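Local coordinates for protein orotidine-5-phosphate decarboxylase/orotate phosphoribosyltransferase, putative (Ompdcase-oprtase, putative) (Leishmania infantum, PDB 3QW3) that probably decarboxylates orotidine 5'-phosphate to UMP, the last step of de novo UMP synthesis, through this domain of a longer two-activity enzyme, at residues A[152-163]-A[183-194]; A[2-10]-A[74-82]. All blocks are in the same frame, centred on the assembly; numbering follows the deposited sequence.

Both contacts belong to the TIM barrel of the decarboxylase domain, one on its outer wall, the other at the N-terminal ends of its strands. Interaction 1 joins two neighbouring outer helices, 154-163 and 181-190; interaction 2 lays the N-terminal helix 3-11 beside the start of strand 80-85. Their centres are 24 Å apart and their nearest atoms about 6 Å, without touching. Segment 74-82 ends at Asp-82, which takes no part in the packing and is salt-bridged to Lys-49 and Lys-84 in what is probably the active-site charge network, as in related decarboxylases. The sulfate beside interaction 1, probably from the crystallisation liquor, is held by Arg-152 and Arg-161, the latter also packing on Leu-147 of the second subunit.

Interaction 1: residues A[152-163]-A[183-194]; sequences RYLYEAVAERAE and ALARVRARAPTL. With SO4 (sulfate ion), chain F.
Arg-190 reaches across to two acids of helix 154-163. Its NH1 lies 2.7 Å from Glu-160 OE2 and its NE 3.4 Å from Glu-156 OE1; both are salt bridges, although their hydrogen bonds are weak, the first bent and the second long. Arg-190 and Glu-160 run side by side, with guanidinium and carboxylate planes 85° apart. A water links Glu-156 OE1 to Arg-190 NE and Arg-186 O. Arg-152 extends the network: its CD lies over one guanidinium face of Arg-190, its NE and NH2 make weak bonds to Glu-160 OE1, and its NH2 donates to sulfate O4 at 2.7 Å.

Glu-163 supplies the other polar grip. A bend at chi2 (79°) turns its carboxylate onto the chain leaving helix 181-190, where OE1 accepts from Thr-193 N at 3.0 Å and OE2 from Thr-193 OG1 at 2.6 Å, both on the syn side, the backbone N well out of the carboxylate plane; Leu-194 N adds a weak bond to OE1.

Alanines let the helix axes approach to 8.7 Å, crossing at -33°. Val-187 packs between Ala-159 CB and the Tyr-155 ring, its CG2 3.7 Å from Tyr-155 CD2; Ala-162 CB meets Leu-194 CD1. The edge of the Tyr-153 ring brings CE2 over the centre of the Arg-186 guanidinium, which also gives Tyr-155 OH a weak bond. Tyr-155 also packs on Tyr-113 of the second subunit.

The chemistry thus divides into an apolar seam facing the barrel strands and a charged outer margin, whose arginines and glutamates probably offset one another's charge, with Glu-163 tying the end of the second helix.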
# COMPACT_ATOMS: atom_id res chain seq x y z
N ARG A 152 8.57 -20.67 13.36
CA ARG A 152 7.26 -20.22 12.88
C ARG A 152 7.33 -19.51 11.53
O ARG A 152 8.41 -19.14 11.07
CB ARG A 152 6.56 -19.35 13.93
CG ARG A 152 7.21 -18.00 14.18
CD ARG A 152 7.10 -17.62 15.65
NE ARG A 152 7.22 -16.18 15.85
CZ ARG A 152 8.37 -15.52 15.93
NH1 ARG A 152 9.53 -16.15 15.82
NH2 ARG A 152 8.36 -14.21 16.11
N TYR A 153 6.17 -19.33 10.90
CA TYR A 153 6.08 -18.63 9.63
C TYR A 153 6.11 -17.12 9.84
O TYR A 153 5.76 -16.64 10.92
CB TYR A 153 4.79 -19.02 8.90
CG TYR A 153 4.71 -20.49 8.54
CD1 TYR A 153 5.48 -21.01 7.50
CD2 TYR A 153 3.86 -21.35 9.23
CE1 TYR A 153 5.41 -22.35 7.16
CE2 TYR A 153 3.78 -22.70 8.90
CZ TYR A 153 4.55 -23.19 7.86
OH TYR A 153 4.49 -24.52 7.51
N LEU A 154 6.53 -16.38 8.82
CA LEU A 154 6.52 -14.92 8.90
C LEU A 154 5.14 -14.38 9.30
O LEU A 154 5.05 -13.44 10.08
CB LEU A 154 6.97 -14.27 7.58
CG LEU A 154 6.92 -12.73 7.53
CD1 LEU A 154 7.94 -12.10 8.48
CD2 LEU A 154 7.10 -12.17 6.12
N TYR A 155 4.08 -15.00 8.78
CA TYR A 155 2.74 -14.51 9.11
C TYR A 155 2.39 -14.68 10.59
O TYR A 155 1.66 -13.86 11.15
CB TYR A 155 1.66 -15.10 8.19
CG TYR A 155 1.36 -16.58 8.34
CD1 TYR A 155 1.87 -17.51 7.44
CD2 TYR A 155 0.51 -17.04 9.35
CE1 TYR A 155 1.58 -18.86 7.55
CE2 TYR A 155 0.21 -18.39 9.47
CZ TYR A 155 0.75 -19.30 8.57
OH TYR A 155 0.47 -20.64 8.67
N GLU A 156 2.93 -15.71 11.22
CA GLU A 156 2.78 -15.89 12.66
C GLU A 156 3.53 -14.81 13.44
O GLU A 156 3.05 -14.33 14.47
CB GLU A 156 3.24 -17.29 13.09
CG GLU A 156 2.34 -18.41 12.61
CD GLU A 156 2.84 -19.78 13.05
OE1 GLU A 156 2.27 -20.34 14.01
OE2 GLU A 156 3.81 -20.28 12.44
N ALA A 157 4.71 -14.43 12.94
CA ALA A 157 5.47 -13.33 13.55
C ALA A 157 4.72 -11.99 13.46
O ALA A 157 4.77 -11.18 14.39
CB ALA A 157 6.86 -13.21 12.91
N VAL A 158 4.04 -11.76 12.35
CA VAL A 158 3.21 -10.58 12.17
C VAL A 158 2.04 -10.59 13.15
O VAL A 158 1.76 -9.59 13.81
CB VAL A 158 2.72 -10.46 10.70
CG1 VAL A 158 1.67 -9.36 10.55
CG2 VAL A 158 3.90 -10.20 9.77
N ALA A 159 1.38 -11.74 13.26
CA ALA A 159 0.26 -11.92 14.20
C ALA A 159 0.66 -11.63 15.65
O ALA A 159 -0.09 -10.96 16.37
CB ALA A 159 -0.34 -13.32 14.06
N GLU A 160 1.83 -12.10 16.05
CA GLU A 160 2.35 -11.87 17.41
C GLU A 160 2.59 -10.39 17.69
O GLU A 160 2.20 -9.87 18.74
CB GLU A 160 3.66 -12.64 17.63
CG GLU A 160 3.52 -14.14 17.72
CD GLU A 160 4.85 -14.81 18.03
OE1 GLU A 160 5.89 -14.37 17.50
OE2 GLU A 160 4.86 -15.77 18.82
N ARG A 161 3.23 -9.71 16.74
CA ARG A 161 3.46 -8.28 16.84
C ARG A 161 2.15 -7.53 16.99
O ARG A 161 2.03 -6.62 17.81
CB ARG A 161 4.20 -7.77 15.60
CG ARG A 161 5.68 -7.65 15.79
CD ARG A 161 6.39 -7.71 14.45
NE ARG A 161 7.84 -7.71 14.63
CZ ARG A 161 8.58 -8.79 14.90
NH1 ARG A 161 8.01 -9.98 15.04
NH2 ARG A 161 9.89 -8.67 15.03
N ALA A 162 1.16 -7.91 16.18
CA ALA A 162 -0.12 -7.24 16.15
C ALA A 162 -0.88 -7.40 17.47
O ALA A 162 -1.40 -6.42 17.99
CB ALA A 162 -0.96 -7.76 14.98
N GLU A 163 -0.92 -8.62 18.00
CA GLU A 163 -1.57 -8.89 19.29
C GLU A 163 -0.78 -8.26 20.44
O GLU A 163 -1.37 -7.82 21.43
CB GLU A 163 -1.71 -10.41 19.51
CG GLU A 163 -2.35 -10.84 20.84
CD GLU A 163 -3.88 -10.74 20.87
OE1 GLU A 163 -4.55 -11.05 19.86
OE2 GLU A 163 -4.42 -10.35 21.92
N ALA A 183 -3.76 -22.35 8.58
CA ALA A 183 -3.07 -21.08 8.79
C ALA A 183 -3.91 -20.13 9.65
O ALA A 183 -3.40 -19.47 10.54
CB ALA A 183 -2.72 -20.43 7.46
N LEU A 184 -5.22 -20.10 9.38
CA LEU A 184 -6.14 -19.28 10.15
C LEU A 184 -6.08 -19.65 11.64
O LEU A 184 -6.07 -18.77 12.50
CB LEU A 184 -7.56 -19.44 9.60
CG LEU A 184 -8.43 -18.22 9.27
CD1 LEU A 184 -9.81 -18.68 8.81
CD2 LEU A 184 -8.55 -17.28 10.44
N ALA A 185 -6.03 -20.95 11.94
CA ALA A 185 -5.93 -21.42 13.32
C ALA A 185 -4.60 -21.04 13.96
O ALA A 185 -4.55 -20.72 15.15
CB ALA A 185 -6.15 -22.92 13.40
N ARG A 186 -3.52 -21.08 13.18
CA ARG A 186 -2.20 -20.65 13.67
C ARG A 186 -2.24 -19.18 14.08
O ARG A 186 -1.71 -18.80 15.12
CB ARG A 186 -1.11 -20.88 12.62
CG ARG A 186 -0.72 -22.34 12.43
CD ARG A 186 0.64 -22.45 11.77
NE ARG A 186 0.98 -23.85 11.50
CZ ARG A 186 0.73 -24.49 10.36
NH1 ARG A 186 0.14 -23.86 9.35
NH2 ARG A 186 1.08 -25.76 10.23
N VAL A 187 -2.89 -18.36 13.25
CA VAL A 187 -2.99 -16.93 13.54
C VAL A 187 -3.82 -16.69 14.82
O VAL A 187 -3.43 -15.90 15.68
CB VAL A 187 -3.54 -16.15 12.33
CG1 VAL A 187 -3.69 -14.68 12.66
CG2 VAL A 187 -2.62 -16.33 11.14
N ARG A 188 -4.94 -17.40 14.95
CA ARG A 188 -5.76 -17.28 16.15
C ARG A 188 -5.00 -17.71 17.43
O ARG A 188 -5.23 -17.16 18.50
CB ARG A 188 -7.07 -18.06 15.99
CG ARG A 188 -8.06 -17.92 17.16
CD ARG A 188 -8.30 -16.46 17.55
NE ARG A 188 -9.23 -15.78 16.65
CZ ARG A 188 -9.32 -14.46 16.52
NH1 ARG A 188 -8.52 -13.66 17.21
NH2 ARG A 188 -10.21 -13.95 15.69
N ALA A 189 -4.09 -18.67 17.29
CA ALA A 189 -3.26 -19.11 18.41
C ALA A 189 -2.26 -18.02 18.83
O ALA A 189 -1.98 -17.86 20.02
CB ALA A 189 -2.53 -20.39 18.07
N ARG A 190 -1.72 -17.29 17.85
CA ARG A 190 -0.77 -16.20 18.11
C ARG A 190 -1.47 -14.92 18.54
O ARG A 190 -0.90 -14.10 19.27
CB ARG A 190 0.10 -15.92 16.88
CG ARG A 190 0.93 -17.10 16.40
CD ARG A 190 1.98 -17.52 17.44
NE ARG A 190 2.72 -18.70 17.00
CZ ARG A 190 3.86 -19.12 17.54
NH1 ARG A 190 4.42 -18.46 18.54
NH2 ARG A 190 4.45 -20.21 17.06
N ALA A 191 -2.70 -14.74 18.07
CA ALA A 191 -3.47 -13.54 18.32
C ALA A 191 -4.88 -13.91 18.78
O ALA A 191 -5.81 -13.90 17.98
CB ALA A 191 -3.52 -12.65 17.07
N PRO A 192 -5.04 -14.22 20.07
CA PRO A 192 -6.32 -14.71 20.60
C PRO A 192 -7.47 -13.69 20.65
O PRO A 192 -8.64 -14.09 20.69
CB PRO A 192 -5.96 -15.18 22.02
CG PRO A 192 -4.48 -15.38 22.00
CD PRO A 192 -3.99 -14.28 21.10
N THR A 193 -7.16 -12.39 20.65
CA THR A 193 -8.21 -11.38 20.84
C THR A 193 -8.54 -10.51 19.62
O THR A 193 -9.59 -9.86 19.58
CB THR A 193 -7.93 -10.44 22.05
OG1 THR A 193 -6.84 -9.56 21.75
CG2 THR A 193 -7.63 -11.23 23.31
N LEU A 194 -7.65 -10.48 18.63
CA LEU A 194 -7.83 -9.54 17.52
C LEU A 194 -8.96 -9.94 16.58
O LEU A 194 -9.19 -11.12 16.36
CB LEU A 194 -6.53 -9.38 16.72
CG LEU A 194 -5.29 -8.95 17.49
CD1 LEU A 194 -4.18 -8.64 16.50
CD2 LEU A 194 -5.56 -7.76 18.40
S SO4 F . 10.96 -11.79 16.98
O1 SO4 F . 12.37 -11.49 17.20
O2 SO4 F . 10.21 -11.53 18.20
O3 SO4 F . 10.45 -10.93 15.92
O4 SO4 F . 10.81 -13.18 16.58
O HOH W 1 0.49 -20.53 15.91

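Interaction 2: residues A[2-10]-A[74-82]; sequences SFFDLLNER and PAGIPVVLD
Phe-3 and Pro-78 cross at about a right angle where helix 3-11 closes the bottom of the TIM barrel against the chain entering strand 80-85. CG of Phe-3 stands opposite its backbone N (chi1 172°), which swings the ring toward the strand: CD1 comes 3.6 Å from Pro-78 CB, and CE1 lies 3.8 Å from Val-80 CG2. A flat, apolar ring suits this buried place, where Ala-107 and Ala-129 also touch it. Pro-78 suits its own because a rigid apolar ring with no N-H to satisfy presents CB, CG and CD to Phe-3, Leu-6 and Arg-10. One turn on, Leu-6 is directed toward the loop, its CB against Pro-78 CD and its CD2 3.7 Å from Gly-76 CA. Gly-76, third in a type II turn, has a positive phi (100°) easy for glycine.

Arg-10 curls back along the loop by bends at chi2 and chi3, its guanidinium flat on Ile-77, whose CG1 lies 3.7 Å above the plane, over its centre; its stem meets Gly-76 O through CG and CD. Arginine suits the place because stem and guanidinium face pack on apolar atoms while NH2 serves the Ala-45 carbonyl. The helix starts in a capping box, Ser-2 OG accepting from Asp-5 N and Ser-2 N weakly bonded to Asp-5 OD2. One water joins the segments, donating to Gly-76 O at 2.6 Å and Leu-6 O at 3.1 Å.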
# COMPACT_ATOMS: atom_id res chain seq x y z
N SER A 2 -16.72 4.55 18.26
CA SER A 2 -15.54 3.94 17.64
C SER A 2 -15.92 2.83 16.66
O SER A 2 -17.05 2.33 16.67
CB SER A 2 -14.60 3.37 18.70
OG SER A 2 -15.00 2.06 19.10
N PHE A 3 -14.96 2.43 15.83
CA PHE A 3 -15.16 1.31 14.93
C PHE A 3 -15.61 0.05 15.68
O PHE A 3 -16.57 -0.61 15.27
CB PHE A 3 -13.88 1.00 14.14
CG PHE A 3 -13.97 -0.26 13.35
CD1 PHE A 3 -14.54 -0.25 12.08
CD2 PHE A 3 -13.53 -1.47 13.87
CE1 PHE A 3 -14.64 -1.43 11.33
CE2 PHE A 3 -13.63 -2.65 13.13
CZ PHE A 3 -14.19 -2.62 11.86
N PHE A 4 -14.92 -0.27 16.77
CA PHE A 4 -15.25 -1.49 17.52
C PHE A 4 -16.54 -1.40 18.34
O PHE A 4 -17.18 -2.42 18.57
CB PHE A 4 -14.05 -1.99 18.34
CG PHE A 4 -12.95 -2.56 17.49
CD1 PHE A 4 -13.12 -3.79 16.86
CD2 PHE A 4 -11.77 -1.85 17.28
CE1 PHE A 4 -12.11 -4.32 16.05
CE2 PHE A 4 -10.76 -2.37 16.47
CZ PHE A 4 -10.93 -3.60 15.86
N ASP A 5 -16.93 -0.19 18.73
CA ASP A 5 -18.26 0.04 19.32
C ASP A 5 -19.36 -0.28 18.31
O ASP A 5 -20.35 -0.95 18.63
CB ASP A 5 -18.44 1.49 19.78
CG ASP A 5 -17.63 1.83 21.02
OD1 ASP A 5 -17.29 0.91 21.80
OD2 ASP A 5 -17.35 3.03 21.21
N LEU A 6 -19.17 0.21 17.08
CA LEU A 6 -20.12 -0.04 16.01
C LEU A 6 -20.12 -1.52 15.64
O LEU A 6 -21.18 -2.13 15.52
CB LEU A 6 -19.82 0.83 14.78
CG LEU A 6 -20.00 2.35 14.93
CD1 LEU A 6 -19.37 3.07 13.77
CD2 LEU A 6 -21.48 2.71 15.04
N LEU A 7 -18.93 -2.09 15.48
CA LEU A 7 -18.83 -3.49 15.06
C LEU A 7 -19.38 -4.46 16.10
O LEU A 7 -20.08 -5.41 15.75
CB LEU A 7 -17.39 -3.87 14.69
CG LEU A 7 -17.21 -5.26 14.07
CD1 LEU A 7 -17.99 -5.40 12.76
CD2 LEU A 7 -15.73 -5.54 13.84
N ASN A 8 -19.07 -4.23 17.38
CA ASN A 8 -19.61 -5.08 18.44
C ASN A 8 -21.13 -5.06 18.47
O ASN A 8 -21.76 -6.10 18.69
CB ASN A 8 -19.03 -4.72 19.81
CG ASN A 8 -17.65 -5.31 20.04
OD1 ASN A 8 -17.29 -6.34 19.46
ND2 ASN A 8 -16.86 -4.66 20.89
N GLU A 9 -21.73 -3.89 18.22
CA GLU A 9 -23.18 -3.78 18.12
C GLU A 9 -23.71 -4.58 16.93
O GLU A 9 -24.66 -5.34 17.07
CB GLU A 9 -23.62 -2.31 18.04
CG GLU A 9 -25.13 -2.09 17.90
CD GLU A 9 -25.93 -2.44 19.15
OE1 GLU A 9 -27.16 -2.63 19.01
OE2 GLU A 9 -25.34 -2.53 20.25
N ARG A 10 -23.08 -4.42 15.76
CA ARG A 10 -23.51 -5.18 14.59
C ARG A 10 -23.29 -6.68 14.76
O ARG A 10 -24.09 -7.47 14.26
CB ARG A 10 -22.81 -4.70 13.31
CG ARG A 10 -23.07 -3.23 12.94
CD ARG A 10 -24.55 -2.93 12.71
NE ARG A 10 -25.10 -3.61 11.54
CZ ARG A 10 -26.36 -3.49 11.13
NH1 ARG A 10 -27.21 -2.71 11.80
NH2 ARG A 10 -26.78 -4.14 10.05
N PRO A 74 -25.73 3.26 5.93
CA PRO A 74 -26.55 3.63 7.10
C PRO A 74 -25.73 3.92 8.34
O PRO A 74 -24.70 3.27 8.58
CB PRO A 74 -27.41 2.38 7.33
CG PRO A 74 -27.57 1.79 5.99
CD PRO A 74 -26.26 2.06 5.27
N ALA A 75 -26.17 4.90 9.12
CA ALA A 75 -25.56 5.17 10.41
C ALA A 75 -25.58 3.89 11.24
O ALA A 75 -26.56 3.14 11.22
CB ALA A 75 -26.30 6.30 11.13
N GLY A 76 -24.47 3.62 11.92
CA GLY A 76 -24.34 2.44 12.76
C GLY A 76 -23.58 1.29 12.13
O GLY A 76 -23.19 0.36 12.83
N ILE A 77 -23.38 1.33 10.81
CA ILE A 77 -22.62 0.28 10.13
C ILE A 77 -21.24 0.81 9.74
O ILE A 77 -21.14 1.75 8.94
CB ILE A 77 -23.36 -0.28 8.89
CG1 ILE A 77 -24.81 -0.67 9.25
CG2 ILE A 77 -22.59 -1.49 8.32
CD1 ILE A 77 -25.68 -1.07 8.04
N PRO A 78 -20.18 0.21 10.30
CA PRO A 78 -18.83 0.72 10.05
C PRO A 78 -18.34 0.42 8.64
O PRO A 78 -18.77 -0.56 8.03
CB PRO A 78 -17.98 -0.01 11.09
CG PRO A 78 -18.71 -1.28 11.35
CD PRO A 78 -20.17 -0.96 11.19
N VAL A 79 -17.46 1.28 8.14
CA VAL A 79 -16.90 1.17 6.80
C VAL A 79 -15.40 0.91 6.93
O VAL A 79 -14.68 1.65 7.61
CB VAL A 79 -17.15 2.46 5.99
CG1 VAL A 79 -16.44 2.42 4.64
CG2 VAL A 79 -18.65 2.69 5.78
N VAL A 80 -14.95 -0.15 6.26
CA VAL A 80 -13.54 -0.47 6.18
C VAL A 80 -13.04 -0.07 4.79
O VAL A 80 -13.45 -0.65 3.79
CB VAL A 80 -13.28 -1.98 6.39
CG1 VAL A 80 -11.78 -2.29 6.29
CG2 VAL A 80 -13.86 -2.45 7.73
N LEU A 81 -12.18 0.95 4.71
CA LEU A 81 -11.61 1.32 3.43
C LEU A 81 -10.49 0.34 3.10
O LEU A 81 -9.48 0.30 3.81
CB LEU A 81 -11.10 2.77 3.44
CG LEU A 81 -10.49 3.29 2.13
CD1 LEU A 81 -11.50 3.29 0.98
CD2 LEU A 81 -9.90 4.70 2.33
N ASP A 82 -10.68 -0.46 2.06
CA ASP A 82 -9.66 -1.44 1.68
C ASP A 82 -8.64 -0.80 0.75
O ASP A 82 -8.76 -0.87 -0.48
CB ASP A 82 -10.27 -2.69 1.04
CG ASP A 82 -9.31 -3.87 1.05
OD1 ASP A 82 -8.12 -3.71 1.44
OD2 ASP A 82 -9.74 -4.98 0.68
O HOH W 2 -23.69 -0.27 15.26